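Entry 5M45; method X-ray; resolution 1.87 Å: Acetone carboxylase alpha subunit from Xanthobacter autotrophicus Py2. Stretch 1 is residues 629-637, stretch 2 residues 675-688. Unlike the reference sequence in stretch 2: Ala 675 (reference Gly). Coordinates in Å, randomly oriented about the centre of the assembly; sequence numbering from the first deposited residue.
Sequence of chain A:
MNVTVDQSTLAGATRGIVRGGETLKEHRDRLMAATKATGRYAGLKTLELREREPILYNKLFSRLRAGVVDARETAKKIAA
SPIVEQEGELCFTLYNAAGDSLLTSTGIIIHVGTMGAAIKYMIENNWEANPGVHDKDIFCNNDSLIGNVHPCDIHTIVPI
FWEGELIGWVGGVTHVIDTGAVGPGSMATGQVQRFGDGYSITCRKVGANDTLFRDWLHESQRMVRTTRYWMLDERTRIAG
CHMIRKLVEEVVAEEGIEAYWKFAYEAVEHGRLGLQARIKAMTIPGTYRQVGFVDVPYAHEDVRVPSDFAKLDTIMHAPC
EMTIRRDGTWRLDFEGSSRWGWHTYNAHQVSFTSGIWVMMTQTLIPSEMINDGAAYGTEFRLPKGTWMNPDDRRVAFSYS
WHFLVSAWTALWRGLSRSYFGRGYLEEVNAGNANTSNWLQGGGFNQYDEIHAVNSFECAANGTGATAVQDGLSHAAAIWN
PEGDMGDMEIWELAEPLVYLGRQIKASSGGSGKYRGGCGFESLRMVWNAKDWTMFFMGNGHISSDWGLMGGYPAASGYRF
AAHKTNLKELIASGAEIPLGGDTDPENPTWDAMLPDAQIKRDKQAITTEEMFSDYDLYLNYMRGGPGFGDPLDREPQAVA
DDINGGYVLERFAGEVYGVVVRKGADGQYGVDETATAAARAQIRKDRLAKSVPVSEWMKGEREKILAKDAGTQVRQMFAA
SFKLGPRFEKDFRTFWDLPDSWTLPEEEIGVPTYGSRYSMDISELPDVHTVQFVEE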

ATOM      1  N   GLY A 629     -42.034  -2.031  23.339  1.00 12.48           N
ATOM      2  CA  GLY A 629     -43.112  -1.864  24.336  1.00 12.61           C
ATOM      3  C   GLY A 629     -42.674  -1.845  25.795  1.00 12.71           C
ATOM      4  O   GLY A 629     -41.555  -2.221  26.126  1.00 12.26           O
ATOM      5  N   ASP A 630     -43.595  -1.461  26.671  1.00 13.10           N
ATOM      6  CA  ASP A 630     -43.345  -1.417  28.117  1.00 13.34           C
ATOM      7  C   ASP A 630     -43.107  -2.825  28.673  1.00 13.74           C
ATOM      8  O   ASP A 630     -43.986  -3.662  28.564  1.00 13.99           O
ATOM      9  N   PRO A 631     -41.945  -3.076  29.322  1.00 14.19           N
ATOM     10  CA  PRO A 631     -41.703  -4.412  29.914  1.00 14.42           C
ATOM     11  C   PRO A 631     -42.742  -4.833  30.932  1.00 15.02           C
ATOM     12  O   PRO A 631     -42.929  -6.023  31.167  1.00 14.92           O
ATOM     13  N   LEU A 632     -43.424  -3.859  31.544  1.00 15.69           N
ATOM     14  CA  LEU A 632     -44.495  -4.185  32.499  1.00 16.44           C
ATOM     15  C   LEU A 632     -45.734  -4.849  31.859  1.00 16.73           C
ATOM     16  O   LEU A 632     -46.597  -5.386  32.568  1.00 16.55           O
ATOM     17  N   ASP A 633     -45.827  -4.793  30.527  1.00 17.18           N
ATOM     18  CA  ASP A 633     -46.860  -5.483  29.782  1.00 17.87           C
ATOM     19  C   ASP A 633     -46.438  -6.845  29.226  1.00 17.80           C
ATOM     20  O   ASP A 633     -47.256  -7.503  28.586  1.00 17.49           O
ATOM     21  N   ARG A 634     -45.196  -7.293  29.467  1.00 17.74           N
ATOM     22  CA  ARG A 634     -44.777  -8.598  28.969  1.00 17.84           C
ATOM     23  C   ARG A 634     -45.584  -9.700  29.656  1.00 18.79           C
ATOM     24  O   ARG A 634     -45.884  -9.591  30.833  1.00 18.66           O
ATOM     25  N   GLU A 635     -45.922 -10.742  28.906  1.00 20.24           N
ATOM     26  CA  GLU A 635     -46.585 -11.921  29.440  1.00 21.65           C
ATOM     27  C   GLU A 635     -45.740 -12.591  30.532  1.00 20.46           C
ATOM     28  O   GLU A 635     -44.598 -12.975  30.247  1.00 19.47           O
ATOM     29  N   PRO A 636     -46.253 -12.706  31.782  1.00 19.74           N
ATOM     30  CA  PRO A 636     -45.389 -13.273  32.841  1.00 19.18           C
ATOM     31  C   PRO A 636     -44.752 -14.641  32.545  1.00 18.55           C
ATOM     32  O   PRO A 636     -43.591 -14.839  32.877  1.00 17.67           O
ATOM     33  N   GLN A 637     -45.482 -15.540  31.887  1.00 18.29           N
ATOM     34  CA  GLN A 637     -44.931 -16.863  31.530  1.00 18.05           C
ATOM     35  C   GLN A 637     -43.719 -16.739  30.580  1.00 17.56           C
ATOM     36  O   GLN A 637     -42.812 -17.550  30.642  1.00 17.18           O
ATOM     37  N   ALA A 675     -48.449 -12.370  43.410  1.00 29.07           N
ATOM     38  CA  ALA A 675     -47.309 -11.542  43.805  1.00 27.54           C
ATOM     39  C   ALA A 675     -46.817 -10.674  42.618  1.00 25.77           C
ATOM     40  O   ALA A 675     -46.337  -9.550  42.832  1.00 24.94           O
ATOM     41  N   THR A 676     -46.971 -11.185  41.387  1.00 24.47           N
ATOM     42  CA  THR A 676     -46.620 -10.441  40.162  1.00 23.34           C
ATOM     43  C   THR A 676     -47.569  -9.221  39.963  1.00 22.86           C
ATOM     44  O   THR A 676     -47.125  -8.102  39.615  1.00 22.33           O
ATOM     45  N   ALA A 677     -48.865  -9.438  40.145  1.00 23.34           N
ATOM     46  CA  ALA A 677     -49.842  -8.332  40.038  1.00 23.88           C
ATOM     47  C   ALA A 677     -49.525  -7.222  41.044  1.00 24.14           C
ATOM     48  O   ALA A 677     -49.565  -6.048  40.678  1.00 24.39           O
ATOM     49  N   ALA A 678     -49.175  -7.600  42.280  1.00 24.24           N
ATOM     50  CA  ALA A 678     -48.819  -6.642  43.323  1.00 24.31           C
ATOM     51  C   ALA A 678     -47.514  -5.931  42.992  1.00 23.50           C
ATOM     52  O   ALA A 678     -47.416  -4.721  43.206  1.00 23.30           O
ATOM     53  N   ALA A 679     -46.515  -6.665  42.490  1.00 22.49           N
ATOM     54  CA  ALA A 679     -45.236  -6.040  42.124  1.00 21.55           C
ATOM     55  C   ALA A 679     -45.379  -4.998  41.001  1.00 20.68           C
ATOM     56  O   ALA A 679     -44.716  -3.944  41.051  1.00 20.52           O
ATOM     57  N   ARG A 680     -46.224  -5.302  40.011  1.00 20.01           N
ATOM     58  CA  ARG A 680     -46.476  -4.391  38.904  1.00 19.74           C
ATOM     59  C   ARG A 680     -47.264  -3.138  39.337  1.00 20.25           C
ATOM     60  O   ARG A 680     -46.956  -2.041  38.915  1.00 19.75           O
ATOM     61  N   ALA A 681     -48.258  -3.300  40.202  1.00 21.57           N
ATOM     62  CA  ALA A 681     -48.958  -2.147  40.811  1.00 22.72           C
ATOM     63  C   ALA A 681     -47.998  -1.226  41.588  1.00 23.25           C
ATOM     64  O   ALA A 681     -48.082   0.002  41.501  1.00 23.89           O
ATOM     65  N   GLN A 682     -47.064  -1.827  42.311  1.00 23.65           N
ATOM     66  CA  GLN A 682     -46.072  -1.069  43.058  1.00 23.88           C
ATOM     67  C   GLN A 682     -45.038  -0.345  42.146  1.00 22.55           C
ATOM     68  O   GLN A 682     -44.691   0.813  42.412  1.00 22.03           O
ATOM     69  N   ILE A 683     -44.594  -0.991  41.078  1.00 21.86           N
ATOM     70  CA  ILE A 683     -43.697  -0.328  40.116  1.00 20.57           C
ATOM     71  C   ILE A 683     -44.361   0.904  39.449  1.00 20.13           C
ATOM     72  O   ILE A 683     -43.695   1.919  39.229  1.00 19.06           O
ATOM     73  N   ARG A 684     -45.654   0.825  39.145  1.00 20.20           N
ATOM     74  CA  ARG A 684     -46.374   2.013  38.623  1.00 20.86           C
ATOM     75  C   ARG A 684     -46.287   3.200  39.597  1.00 21.31           C
ATOM     76  O   ARG A 684     -45.997   4.348  39.194  1.00 20.79           O
ATOM     77  N   LYS A 685     -46.452   2.922  40.878  1.00 22.38           N
ATOM     78  CA  LYS A 685     -46.250   3.966  41.878  1.00 23.20           C
ATOM     79  C   LYS A 685     -44.801   4.464  42.007  1.00 21.84           C
ATOM     80  O   LYS A 685     -44.559   5.663  42.149  1.00 20.83           O
ATOM     81  N   ASP A 686     -43.854   3.535  41.947  1.00 20.76           N
ATOM     82  CA  ASP A 686     -42.427   3.902  41.970  1.00 20.38           C
ATOM     83  C   ASP A 686     -42.052   4.835  40.815  1.00 19.08           C
ATOM     84  O   ASP A 686     -41.278   5.778  40.996  1.00 18.49           O
ATOM     85  N   ARG A 687     -42.567   4.539  39.624  1.00 18.10           N
ATOM     86  CA  ARG A 687     -42.319   5.373  38.440  1.00 17.42           C
ATOM     87  C   ARG A 687     -42.774   6.818  38.630  1.00 17.57           C
ATOM     88  O   ARG A 687     -42.066   7.747  38.246  1.00 17.49           O
ATOM     89  N   LEU A 688     -43.946   6.996  39.217  1.00 18.55           N
ATOM     90  CA  LEU A 688     -44.436   8.353  39.564  1.00 19.20           C
ATOM     91  C   LEU A 688     -43.590   9.036  40.648  1.00 19.47           C
ATOM     92  O   LEU A 688     -43.330  10.233  40.555  1.00 19.72           O
TER

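What fills the space between the short 3-10 segment and the helix? Leu 632 does, covering more surface than any other residue here. Its CA-to-CB bond points toward the helix, with chi1 between wells at -131° and chi2 p. Leu 632 CD1 meets Ile 683 CG2 at 3.8 Å, its CG lies 4.0 Å from Arg 680 CG, and its CD2 reaches Arg 684 CG at 3.9 Å. CD2 also sits over one face of both the Arg 684 and Arg 687 guanidinium groups, so this leucine packs against three arginines as well as the apolar Ile 683.

How does Arg 680 bind a loop with its charged end? Pointing toward stretch 1 with chi1 m, chi2 t and chi3 t, it stretches out to the carbonyl of Arg 634. Both terminal nitrogens of Arg 680 donate to Arg 634 O, NH2 at 2.8 Å and NH1 at 3.2 Å. The acceptor lies near the guanidinium plane. Leu 632 O instead sits over one face, 3.1 Å from Arg 680 CZ, and the angles there are too poor for hydrogen bonds. Pro 636 adds its ring, with CG 3.7 Å from Arg 680 NH1 and 4.1 Å from Thr 676 CG2.

What holds the other end of the contact? Arg 687, again m, t, t, forms a two-pronged salt bridge with Asp 630: NH2 to OD1 at 2.8 Å and NH1 to OD2 at 2.9 Å, both nearly straight. Asp 630, chi1 t, also accepts from Leu 632 N through OD1 at 3.0 Å.

Does water take part? Asp 633 OD1 and Arg 684 NH2 make only a long salt bridge, 3.9 Å apart. Water 1 donates to Asp 630 OD2 and Asp 633 OD2, each 2.8 Å from its oxygen, and accepts from Arg 684 NH2 at 3.0 Å, linking all three side chains.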

ATOM      1  CB  ASP A 630     -44.568  -0.773  28.821  1.00 13.50           C
ATOM      2  CG  ASP A 630     -44.342  -0.467  30.324  1.00 13.53           C
ATOM      3  OD1 ASP A 630     -43.370  -0.961  30.927  1.00 13.19           O
ATOM      4  OD2 ASP A 630     -45.179   0.294  30.896  1.00 13.69           O
ATOM      5  CB  PRO A 631     -40.362  -4.231  30.648  1.00 14.34           C
ATOM      6  CG  PRO A 631     -39.684  -3.120  29.936  1.00 14.07           C
ATOM      7  CD  PRO A 631     -40.777  -2.190  29.497  1.00 14.08           C
ATOM      8  CB  LEU A 632     -44.912  -2.906  33.285  1.00 16.90           C
ATOM      9  CG  LEU A 632     -44.977  -3.077  34.799  1.00 17.53           C
ATOM     10  CD1 LEU A 632     -43.588  -3.297  35.366  1.00 17.62           C
ATOM     11  CD2 LEU A 632     -45.574  -1.818  35.399  1.00 17.83           C
ATOM     12  CB  ASP A 633     -47.392  -4.586  28.673  1.00 18.54           C
ATOM     13  CG  ASP A 633     -48.181  -3.357  29.261  1.00 19.60           C
ATOM     14  OD1 ASP A 633     -48.838  -3.526  30.288  1.00 20.67           O
ATOM     15  OD2 ASP A 633     -48.105  -2.205  28.773  1.00 20.82           O
ATOM     16  CB  ARG A 634     -43.291  -8.850  29.194  1.00 17.12           C
ATOM     17  CG  ARG A 634     -42.766 -10.181  28.623  1.00 16.74           C
ATOM     18  CD  ARG A 634     -41.282 -10.086  28.405  1.00 16.11           C
ATOM     19  NE  ARG A 634     -40.590 -11.258  27.891  1.00 15.97           N
ATOM     20  CZ  ARG A 634     -40.637 -11.686  26.610  1.00 15.67           C
ATOM     21  NH1 ARG A 634     -41.438 -11.105  25.722  1.00 15.62           N
ATOM     22  NH2 ARG A 634     -39.916 -12.743  26.226  1.00 15.55           N
ATOM     23  CB  GLU A 635     -46.919 -12.885  28.286  1.00 24.58           C
ATOM     24  CG  GLU A 635     -48.069 -13.848  28.571  1.00 28.25           C
ATOM     25  CD  GLU A 635     -49.476 -13.147  28.760  1.00 32.10           C
ATOM     26  OE1 GLU A 635     -50.071 -13.254  29.909  1.00 35.84           O
ATOM     27  OE2 GLU A 635     -50.008 -12.495  27.768  1.00 35.45           O
ATOM     28  CB  PRO A 636     -46.276 -13.309  34.070  1.00 19.77           C
ATOM     29  CG  PRO A 636     -47.224 -12.170  33.843  1.00 20.10           C
ATOM     30  CD  PRO A 636     -47.512 -12.181  32.347  1.00 19.89           C
ATOM     31  CB  GLN A 637     -46.027 -17.780  30.943  1.00 18.26           C
ATOM     32  CG  GLN A 637     -45.610 -19.238  30.719  1.00 18.39           C
ATOM     33  CD  GLN A 637     -45.132 -19.892  32.009  1.00 18.52           C
ATOM     34  OE1 GLN A 637     -45.818 -19.865  33.040  1.00 18.71           O
ATOM     35  NE2 GLN A 637     -43.937 -20.445  31.985  1.00 18.49           N
ATOM     36  CB  ALA A 675     -46.200 -12.420  44.349  1.00 27.52           C
ATOM     37  CB  THR A 676     -46.647 -11.387  38.916  1.00 22.88           C
ATOM     38  OG1 THR A 676     -45.570 -12.323  39.000  1.00 22.28           O
ATOM     39  CG2 THR A 676     -46.520 -10.625  37.569  1.00 22.36           C
ATOM     40  CB  ALA A 677     -51.283  -8.820  40.212  1.00 24.56           C
ATOM     41  CB  ALA A 678     -48.700  -7.308  44.680  1.00 24.81           C
ATOM     42  CB  ALA A 679     -44.210  -7.067  41.758  1.00 21.21           C
ATOM     43  CB  ARG A 680     -47.155  -5.120  37.723  1.00 19.22           C
ATOM     44  CG  ARG A 680     -46.189  -6.100  37.050  1.00 18.38           C
ATOM     45  CD  ARG A 680     -46.784  -6.997  35.974  1.00 17.95           C
ATOM     46  NE  ARG A 680     -45.730  -7.410  35.042  1.00 17.24           N
ATOM     47  CZ  ARG A 680     -45.911  -8.064  33.895  1.00 17.01           C
ATOM     48  NH1 ARG A 680     -47.112  -8.479  33.522  1.00 16.88           N
ATOM     49  NH2 ARG A 680     -44.867  -8.290  33.106  1.00 16.65           N
ATOM     50  CB  ALA A 681     -50.077  -2.637  41.720  1.00 23.42           C
ATOM     51  CB  GLN A 682     -45.413  -1.990  44.098  1.00 24.88           C
ATOM     52  CG  GLN A 682     -44.317  -1.351  44.934  1.00 25.61           C
ATOM     53  CD  GLN A 682     -44.838  -0.199  45.812  1.00 26.25           C
ATOM     54  OE1 GLN A 682     -45.768  -0.370  46.576  1.00 27.75           O
ATOM     55  NE2 GLN A 682     -44.305   0.989  45.605  1.00 25.97           N
ATOM     56  CB  ILE A 683     -43.121  -1.346  39.095  1.00 20.19           C
ATOM     57  CG1 ILE A 683     -42.057  -2.222  39.789  1.00 20.47           C
ATOM     58  CG2 ILE A 683     -42.474  -0.658  37.898  1.00 19.26           C
ATOM     59  CD1 ILE A 683     -41.686  -3.455  39.017  1.00 20.34           C
ATOM     60  CB  ARG A 684     -47.831   1.690  38.278  1.00 21.26           C
ATOM     61  CG  ARG A 684     -47.952   0.790  37.053  1.00 21.62           C
ATOM     62  CD  ARG A 684     -49.375   0.363  36.707  1.00 22.82           C
ATOM     63  NE  ARG A 684     -49.296  -0.502  35.545  1.00 23.08           N
ATOM     64  CZ  ARG A 684     -49.161  -0.108  34.277  1.00 23.57           C
ATOM     65  NH1 ARG A 684     -49.186   1.200  33.936  1.00 24.14           N
ATOM     66  NH2 ARG A 684     -49.020  -1.038  33.316  1.00 23.33           N
ATOM     67  CB  LYS A 685     -46.781   3.516  43.232  1.00 25.57           C
ATOM     68  CG  LYS A 685     -48.268   3.278  43.196  1.00 27.99           C
ATOM     69  CD  LYS A 685     -48.886   3.608  44.539  1.00 30.63           C
ATOM     70  CE  LYS A 685     -49.221   2.359  45.266  1.00 32.32           C
ATOM     71  NZ  LYS A 685     -50.609   1.974  44.832  1.00 33.94           N
ATOM     72  CB  ASP A 686     -41.500   2.673  41.824  1.00 20.68           C
ATOM     73  CG  ASP A 686     -41.597   1.675  42.982  1.00 21.71           C
ATOM     74  OD1 ASP A 686     -42.064   2.018  44.089  1.00 22.66           O
ATOM     75  OD2 ASP A 686     -41.154   0.498  42.702  1.00 22.68           O
ATOM     76  CB  ARG A 687     -42.961   4.773  37.176  1.00 16.90           C
ATOM     77  CG  ARG A 687     -42.307   3.460  36.714  1.00 16.51           C
ATOM     78  CD  ARG A 687     -43.145   2.721  35.708  1.00 16.25           C
ATOM     79  NE  ARG A 687     -42.424   1.697  34.939  1.00 15.70           N
ATOM     80  CZ  ARG A 687     -42.950   1.043  33.884  1.00 15.63           C
ATOM     81  NH1 ARG A 687     -44.205   1.319  33.461  1.00 15.65           N
ATOM     82  NH2 ARG A 687     -42.236   0.144  33.220  1.00 14.95           N
ATOM     83  CB  LEU A 688     -45.906   8.306  39.986  1.00 19.68           C
ATOM     84  CG  LEU A 688     -46.838   7.772  38.889  1.00 19.67           C
ATOM     85  CD1 LEU A 688     -48.258   7.809  39.425  1.00 20.49           C
ATOM     86  CD2 LEU A 688     -46.708   8.499  37.538  1.00 19.11           C
TER
HETATM   87  O   HOH W   1     -47.900  -0.209  30.667  1.00 18.88           O